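Local coordinates for protein putative glycosidase ph117-related (Bacteroides thetaiotaomicron, PDB 5A7V) that probably cleaves beta-linked mannosides as a member of glycoside hydrolase family GH130, holding mannose in its central pocket, at residues Asp263-Gly274 / Leu287-Asp298. Residues are numbered along the deposited sequence; the frame is centred on the assembly and turned at random.
Sequences DGHFDSQLTECG and LYNGKNSASRGD. With MAN (alpha-D-mannopyranose), chain E.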
ATOM      1  N   ASP A 263      15.025   9.405 -14.219  1.00  9.05           N
ATOM      2  CA  ASP A 263      15.132   8.933 -15.598  1.00  9.09           C
ATOM      3  C   ASP A 263      15.874   7.588 -15.626  1.00  9.33           C
ATOM      4  O   ASP A 263      16.844   7.347 -14.879  1.00 10.26           O
ATOM      5  CB  ASP A 263      15.904   9.915 -16.437  1.00  9.23           C
ATOM      6  CG  ASP A 263      15.173  11.198 -16.766  1.00  9.87           C
ATOM      7  OD1 ASP A 263      13.971  11.351 -16.404  1.00 11.94           O
ATOM      8  OD2 ASP A 263      15.815  12.078 -17.457  1.00 10.30           O
ATOM      9  N   GLY A 264      15.473   6.726 -16.567  1.00  8.86           N
ATOM     10  CA  GLY A 264      16.229   5.521 -16.833  1.00  9.12           C
ATOM     11  C   GLY A 264      15.928   4.276 -16.048  1.00  9.29           C
ATOM     12  O   GLY A 264      16.489   3.232 -16.294  1.00 10.99           O
ATOM     13  N   HIS A 265      15.058   4.433 -15.036  1.00  9.09           N
ATOM     14  CA  HIS A 265      14.715   3.350 -14.130  1.00  8.42           C
ATOM     15  C   HIS A 265      13.199   3.081 -14.121  1.00  8.27           C
ATOM     16  O   HIS A 265      12.408   3.870 -14.620  1.00  8.28           O
ATOM     17  CB  HIS A 265      15.228   3.634 -12.690  1.00  8.83           C
ATOM     18  CG  HIS A 265      16.713   3.719 -12.600  1.00 10.25           C
ATOM     19  ND1 HIS A 265      17.506   2.675 -12.188  1.00 11.76           N
ATOM     20  CD2 HIS A 265      17.558   4.740 -12.916  1.00 10.34           C
ATOM     21  CE1 HIS A 265      18.787   3.055 -12.242  1.00 12.80           C
ATOM     22  NE2 HIS A 265      18.839   4.299 -12.693  1.00 13.15           N
ATOM     23  N   PHE A 266      12.848   1.954 -13.499  1.00  8.14           N
ATOM     24  CA  PHE A 266      11.445   1.548 -13.372  1.00  8.50           C
ATOM     25  C   PHE A 266      10.572   2.577 -12.623  1.00  8.05           C
ATOM     26  O   PHE A 266       9.356   2.632 -12.831  1.00  8.84           O
ATOM     27  CB  PHE A 266      11.328   0.178 -12.710  1.00  8.54           C
ATOM     28  CG  PHE A 266      11.615   0.231 -11.211  1.00  8.60           C
ATOM     29  CD1 PHE A 266      12.924   0.297 -10.713  1.00  8.38           C
ATOM     30  CD2 PHE A 266      10.560   0.209 -10.281  1.00  9.03           C
ATOM     31  CE1 PHE A 266      13.190   0.392  -9.355  1.00  9.24           C
ATOM     32  CE2 PHE A 266      10.809   0.306  -8.914  1.00  9.92           C
ATOM     33  CZ  PHE A 266      12.105   0.402  -8.462  1.00 10.14           C
ATOM     34  N   ASP A 267      11.206   3.340 -11.720  1.00  7.54           N
ATOM     35  CA  ASP A 267      10.485   4.308 -10.882  1.00  7.63           C
ATOM     36  C   ASP A 267      10.720   5.716 -11.446  1.00  7.79           C
ATOM     37  O   ASP A 267      11.392   6.572 -10.867  1.00  8.97           O
ATOM     38  CB  ASP A 267      10.856   4.204  -9.424  1.00  8.00           C
ATOM     39  CG  ASP A 267      12.338   4.394  -9.122  1.00  9.01           C
ATOM     40  OD1 ASP A 267      13.211   4.156 -10.001  1.00  9.75           O
ATOM     41  OD2 ASP A 267      12.642   4.723  -7.929  1.00  9.72           O
ATOM     42  N   SER A 268      10.151   5.919 -12.649  1.00  8.07           N
ATOM     43  CA  SER A 268      10.458   7.045 -13.515  1.00  8.33           C
ATOM     44  C   SER A 268       9.305   8.015 -13.741  1.00  8.29           C
ATOM     45  O   SER A 268       9.531   9.130 -14.217  1.00  9.78           O
ATOM     46  CB  SER A 268      11.047   6.539 -14.837  1.00  8.60           C
ATOM     47  OG  SER A 268      10.287   5.447 -15.312  1.00  9.05           O
ATOM     48  N   GLN A 269       8.062   7.574 -13.491  1.00  8.94           N
ATOM     49  CA  GLN A 269       6.897   8.453 -13.528  1.00  9.34           C
ATOM     50  C   GLN A 269       6.329   8.723 -12.136  1.00  8.91           C
ATOM     51  O   GLN A 269       5.880   9.853 -11.874  1.00 11.28           O
ATOM     52  CB  GLN A 269       5.810   7.865 -14.448  1.00 10.46           C
ATOM     53  CG  GLN A 269       4.659   8.819 -14.733  1.00 14.65           C
ATOM     54  CD  GLN A 269       3.812   8.338 -15.924  1.00 19.46           C
ATOM     55  OE1 GLN A 269       4.348   7.768 -16.862  1.00 31.61           O
ATOM     56  NE2 GLN A 269       2.534   8.502 -15.840  1.00 29.07           N
ATOM     57  N   LEU A 270       6.336   7.695 -11.265  1.00  8.74           N
ATOM     58  CA  LEU A 270       5.809   7.835  -9.870  1.00  8.88           C
ATOM     59  C   LEU A 270       6.747   7.065  -8.962  1.00  9.01           C
ATOM     60  O   LEU A 270       7.360   6.048  -9.360  1.00  9.52           O
ATOM     61  CB  LEU A 270       4.422   7.220  -9.736  1.00  9.63           C
ATOM     62  CG  LEU A 270       3.314   7.774 -10.582  1.00 10.77           C
ATOM     63  CD1 LEU A 270       2.054   6.910 -10.410  1.00 12.51           C
ATOM     64  CD2 LEU A 270       3.013   9.223 -10.299  1.00 11.64           C
ATOM     65  N   THR A 271       6.810   7.558  -7.715  1.00  8.89           N
ATOM     66  CA  THR A 271       7.437   6.862  -6.559  1.00  8.86           C
ATOM     67  C   THR A 271       6.398   6.897  -5.429  1.00  9.51           C
ATOM     68  O   THR A 271       6.333   7.883  -4.669  1.00 11.72           O
ATOM     69  CB  THR A 271       8.770   7.542  -6.085  1.00  8.87           C
ATOM     70  OG1 THR A 271       8.521   8.937  -5.877  1.00 10.55           O
ATOM     71  CG2 THR A 271       9.880   7.405  -7.127  1.00  9.59           C
ATOM     72  N   GLU A 272       5.587   5.871  -5.349  1.00  8.73           N
ATOM     73  CA  GLU A 272       4.361   5.916  -4.551  1.00  8.59           C
ATOM     74  C   GLU A 272       4.496   4.962  -3.376  1.00  8.82           C
ATOM     75  O   GLU A 272       4.761   3.779  -3.494  1.00  9.70           O
ATOM     76  CB  GLU A 272       3.168   5.493  -5.404  1.00  9.38           C
ATOM     77  CG  GLU A 272       1.850   5.449  -4.603  1.00  9.08           C
ATOM     78  CD  GLU A 272       0.603   5.412  -5.436  1.00  9.58           C
ATOM     79  OE1 GLU A 272       0.715   5.073  -6.670  1.00 10.57           O
ATOM     80  OE2 GLU A 272      -0.475   5.760  -4.918  1.00 11.19           O
ATOM     81  N   CYS A 273       4.340   5.524  -2.174  1.00  8.25           N
ATOM     82  CA  CYS A 273       4.541   4.759  -0.916  1.00  8.87           C
ATOM     83  C   CYS A 273       3.733   3.482  -0.902  1.00  8.80           C
ATOM     84  O   CYS A 273       2.603   3.464  -1.349  1.00 10.72           O
ATOM     85  CB  CYS A 273       4.251   5.664   0.288  1.00  9.05           C
ATOM     86  SG  CYS A 273       5.425   7.041   0.443  1.00 11.09           S
ATOM     87  N   GLY A 274       4.312   2.405  -0.355  1.00  8.33           N
ATOM     88  CA  GLY A 274       3.657   1.112  -0.285  1.00  8.97           C
ATOM     89  C   GLY A 274       3.152   0.770   1.144  1.00  7.79           C
ATOM     90  O   GLY A 274       2.400   1.585   1.722  1.00  9.66           O
ATOM     91  N   LEU A 287       9.284   0.493   1.513  1.00  7.52           N
ATOM     92  CA  LEU A 287       8.970  -0.329   0.314  1.00  7.54           C
ATOM     93  C   LEU A 287       7.893   0.450  -0.441  1.00  8.01           C
ATOM     94  O   LEU A 287       6.926   0.955   0.142  1.00  8.87           O
ATOM     95  CB  LEU A 287       8.541  -1.735   0.733  1.00  8.95           C
ATOM     96  CG  LEU A 287       9.545  -2.529   1.581  1.00  9.33           C
ATOM     97  CD1 LEU A 287       9.357  -2.358   3.089  1.00 10.06           C
ATOM     98  CD2 LEU A 287       9.468  -4.016   1.265  1.00 10.88           C
ATOM     99  N   TYR A 288       8.087   0.610  -1.769  1.00  7.91           N
ATOM    100  CA  TYR A 288       7.256   1.539  -2.535  1.00  7.89           C
ATOM    101  C   TYR A 288       6.977   0.983  -3.947  1.00  7.31           C
ATOM    102  O   TYR A 288       7.549  -0.045  -4.327  1.00  8.49           O
ATOM    103  CB  TYR A 288       7.856   2.954  -2.593  1.00  8.06           C
ATOM    104  CG  TYR A 288       9.142   3.095  -3.384  1.00  7.92           C
ATOM    105  CD1 TYR A 288      10.364   2.823  -2.847  1.00  8.69           C
ATOM    106  CD2 TYR A 288       9.079   3.521  -4.717  1.00  8.49           C
ATOM    107  CE1 TYR A 288      11.530   2.933  -3.604  1.00  7.88           C
ATOM    108  CE2 TYR A 288      10.231   3.627  -5.479  1.00  8.58           C
ATOM    109  CZ  TYR A 288      11.464   3.353  -4.926  1.00  7.98           C
ATOM    110  OH  TYR A 288      12.636   3.453  -5.640  1.00  8.80           O
ATOM    111  N   ASN A 289       6.102   1.694  -4.632  1.00  7.31           N
ATOM    112  CA  ASN A 289       5.642   1.334  -5.974  1.00  7.87           C
ATOM    113  C   ASN A 289       6.153   2.324  -6.994  1.00  7.68           C
ATOM    114  O   ASN A 289       5.901   3.509  -6.891  1.00 10.32           O
ATOM    115  CB  ASN A 289       4.104   1.321  -5.933  1.00  9.02           C
ATOM    116  CG  ASN A 289       3.589   0.239  -5.007  1.00  8.13           C
ATOM    117  OD1 ASN A 289       3.730  -0.929  -5.283  1.00  8.85           O
ATOM    118  ND2 ASN A 289       2.996   0.645  -3.857  1.00  9.75           N
ATOM    119  N   GLY A 290       6.893   1.803  -7.973  1.00  8.30           N
ATOM    120  CA  GLY A 290       7.344   2.653  -9.076  1.00  8.91           C
ATOM    121  C   GLY A 290       6.464   2.497 -10.292  1.00  8.85           C
ATOM    122  O   GLY A 290       6.097   1.373 -10.623  1.00 14.80           O
ATOM    123  N   LYS A 291       6.182   3.579 -10.991  1.00  8.14           N
ATOM    124  CA  LYS A 291       5.504   3.492 -12.299  1.00  8.19           C
ATOM    125  C   LYS A 291       6.546   3.852 -13.377  1.00  7.92           C
ATOM    126  O   LYS A 291       7.235   4.874 -13.302  1.00  8.43           O
ATOM    127  CB  LYS A 291       4.302   4.438 -12.401  1.00  9.11           C
ATOM    128  CG  LYS A 291       3.609   4.353 -13.739  1.00  9.82           C
ATOM    129  CD  LYS A 291       2.369   5.253 -13.826  1.00 10.15           C
ATOM    130  CE  LYS A 291       1.724   5.134 -15.206  1.00 10.86           C
ATOM    131  NZ  LYS A 291       0.476   5.919 -15.278  1.00 15.00           N
ATOM    132  N   ASN A 292       6.652   2.970 -14.374  1.00  7.99           N
ATOM    133  CA  ASN A 292       7.642   3.126 -15.451  1.00  7.92           C
ATOM    134  C   ASN A 292       7.139   4.076 -16.549  1.00  7.82           C
ATOM    135  O   ASN A 292       6.130   3.818 -17.213  1.00  9.90           O
ATOM    136  CB  ASN A 292       7.963   1.754 -16.022  1.00  8.43           C
ATOM    137  CG  ASN A 292       9.200   1.763 -16.917  1.00  8.00           C
ATOM    138  OD1 ASN A 292      10.173   2.460 -16.644  1.00  9.06           O
ATOM    139  ND2 ASN A 292       9.171   0.920 -17.973  1.00  9.34           N
ATOM    140  N   SER A 293       7.832   5.191 -16.733  1.00  8.41           N
ATOM    141  CA  SER A 293       7.514   6.134 -17.782  1.00  8.56           C
ATOM    142  C   SER A 293       7.839   5.598 -19.183  1.00  9.49           C
ATOM    143  O   SER A 293       8.957   5.115 -19.408  1.00  9.70           O
ATOM    144  CB  SER A 293       8.364   7.417 -17.576  1.00  9.18           C
ATOM    145  OG  SER A 293       8.232   8.311 -18.685  1.00 10.14           O
ATOM    146  N   ALA A 294       6.864   5.645 -20.081  1.00 10.10           N
ATOM    147  CA  ALA A 294       7.147   5.216 -21.484  1.00  9.91           C
ATOM    148  C   ALA A 294       8.282   6.034 -22.080  1.00 10.08           C
ATOM    149  O   ALA A 294       9.059   5.517 -22.901  1.00 11.15           O
ATOM    150  CB  ALA A 294       5.877   5.385 -22.299  1.00 12.10           C
ATOM    151  N   SER A 295       8.327   7.327 -21.749  1.00  9.71           N
ATOM    152  CA  SER A 295       9.277   8.243 -22.367  1.00 11.28           C
ATOM    153  C   SER A 295      10.625   8.327 -21.674  1.00 10.36           C
ATOM    154  O   SER A 295      11.676   8.444 -22.328  1.00 11.65           O
ATOM    155  CB  SER A 295       8.653   9.614 -22.493  1.00 13.67           C
ATOM    156  OG  SER A 295       8.169  10.044 -21.274  1.00 14.52           O
ATOM    157  N   ARG A 296      10.609   8.259 -20.329  1.00 10.10           N
ATOM    158  CA  ARG A 296      11.787   8.555 -19.520  1.00 10.12           C
ATOM    159  C   ARG A 296      12.298   7.390 -18.705  1.00  8.25           C
ATOM    160  O   ARG A 296      13.230   7.558 -17.911  1.00 10.54           O
ATOM    161  CB  ARG A 296      11.522   9.779 -18.592  1.00 13.51           C
ATOM    162  CG  ARG A 296      11.065  11.012 -19.409  1.00 18.82           C
ATOM    163  CD  ARG A 296      11.030  12.264 -18.629  1.00 22.68           C
ATOM    164  NE  ARG A 296      12.384  12.731 -18.417  1.00 21.08           N
ATOM    165  CZ  ARG A 296      13.022  13.690 -19.115  1.00 18.48           C
ATOM    166  NH1 ARG A 296      12.508  14.262 -20.222  1.00 19.74           N
ATOM    167  NH2 ARG A 296      14.223  14.053 -18.677  1.00 14.05           N
ATOM    168  N   GLY A 297      11.659   6.226 -18.844  1.00  8.56           N
ATOM    169  CA  GLY A 297      11.902   5.096 -17.970  1.00  8.62           C
ATOM    170  C   GLY A 297      12.924   4.100 -18.423  1.00  8.58           C
ATOM    171  O   GLY A 297      13.905   4.459 -19.124  1.00  9.87           O
ATOM    172  N   ASP A 298      12.728   2.849 -18.021  1.00  8.59           N
ATOM    173  CA  ASP A 298      13.637   1.759 -18.370  1.00  9.19           C
ATOM    174  C   ASP A 298      12.932   0.892 -19.388  1.00  9.16           C
ATOM    175  O   ASP A 298      11.980   0.193 -19.092  1.00  9.83           O
ATOM    176  CB  ASP A 298      13.958   0.962 -17.088  1.00  9.93           C
ATOM    177  CG  ASP A 298      15.000  -0.099 -17.262  1.00 10.79           C
ATOM    178  OD1 ASP A 298      15.161  -0.611 -18.400  1.00 12.27           O
ATOM    179  OD2 ASP A 298      15.692  -0.445 -16.277  1.00 12.04           O
TER
HETATM  180  C1  MAN E1386      -2.527   4.888  -8.312  1.00 14.34           C
HETATM  181  C2  MAN E1386      -2.527   4.005  -7.044  1.00 14.18           C
HETATM  182  C3  MAN E1386      -3.585   2.887  -6.986  1.00 13.00           C
HETATM  183  C4  MAN E1386      -3.704   2.159  -8.338  1.00 12.88           C
HETATM  184  C5  MAN E1386      -2.766   2.738  -9.414  1.00 15.05           C
HETATM  185  C6  MAN E1386      -3.010   2.115 -10.808  1.00 15.04           C
HETATM  186  O1  MAN E1386      -1.165   5.532  -8.575  1.00 14.66           O
HETATM  187  O2  MAN E1386      -2.728   4.911  -5.950  1.00 16.79           O
HETATM  188  O3  MAN E1386      -4.875   3.371  -6.665  1.00 12.61           O
HETATM  189  O4  MAN E1386      -3.455   0.794  -8.072  1.00 12.37           O
HETATM  190  O5  MAN E1386      -3.023   4.177  -9.467  1.00 13.86           O
HETATM  191  O6  MAN E1386      -4.339   2.429 -11.245  1.00 13.68           O
HETATM  192  O   HOH W   1      18.367   1.309 -15.439  1.00 31.79           O
HETATM  193  O   HOH W   2      15.077   0.094 -13.551  1.00 10.70           O
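The chain around Glu272 runs antiparallel to that around Asn289 in one beta hairpin, in a blade of the five-bladed beta-propeller characteristic of GH130 enzymes. Paired bonds join Glu272 and Asn289, with Asn289 N 2.7 Å from Glu272 O. Toward the start of the first strand a classic beta bulge sets Gln269 and Leu270 opposite Lys291; Lys291 O accepts from Ser268 N as well as Gln269 N. Asp267 CB and the Phe266 ring press close over Gly290, whose lack of a side chain gives them room.

On one face Glu272, its CG anti to the backbone N (chi1 177°), extends into the pocket, where OE2 accepts from O2 of the bound mannose at 2.6 Å; Ser204 also bonds OE2. Beside it, Leu270 and the extended Lys291 run side by side, pointing the same way, CD1 3.8 Å from the lysine CD, so methylenes pack against leucine. Across the sheet, Tyr288 OH donates to Asp267 OD2 (2.6 Å) from above the carboxylate plane, while salt bridges from Arg324 to OD2 and Arg262 to OD1 probably offset the buried charge. In the loops, Ser268 OG takes the N-H of Ser293 at 2.8 Å and gives its own proton to His265 O. Farther out, Arg296 grips Asp263 side-on, NE reaching OD1 at 2.9 Å almost straight (174°) and NH2 meeting the syn lone pair of OD2.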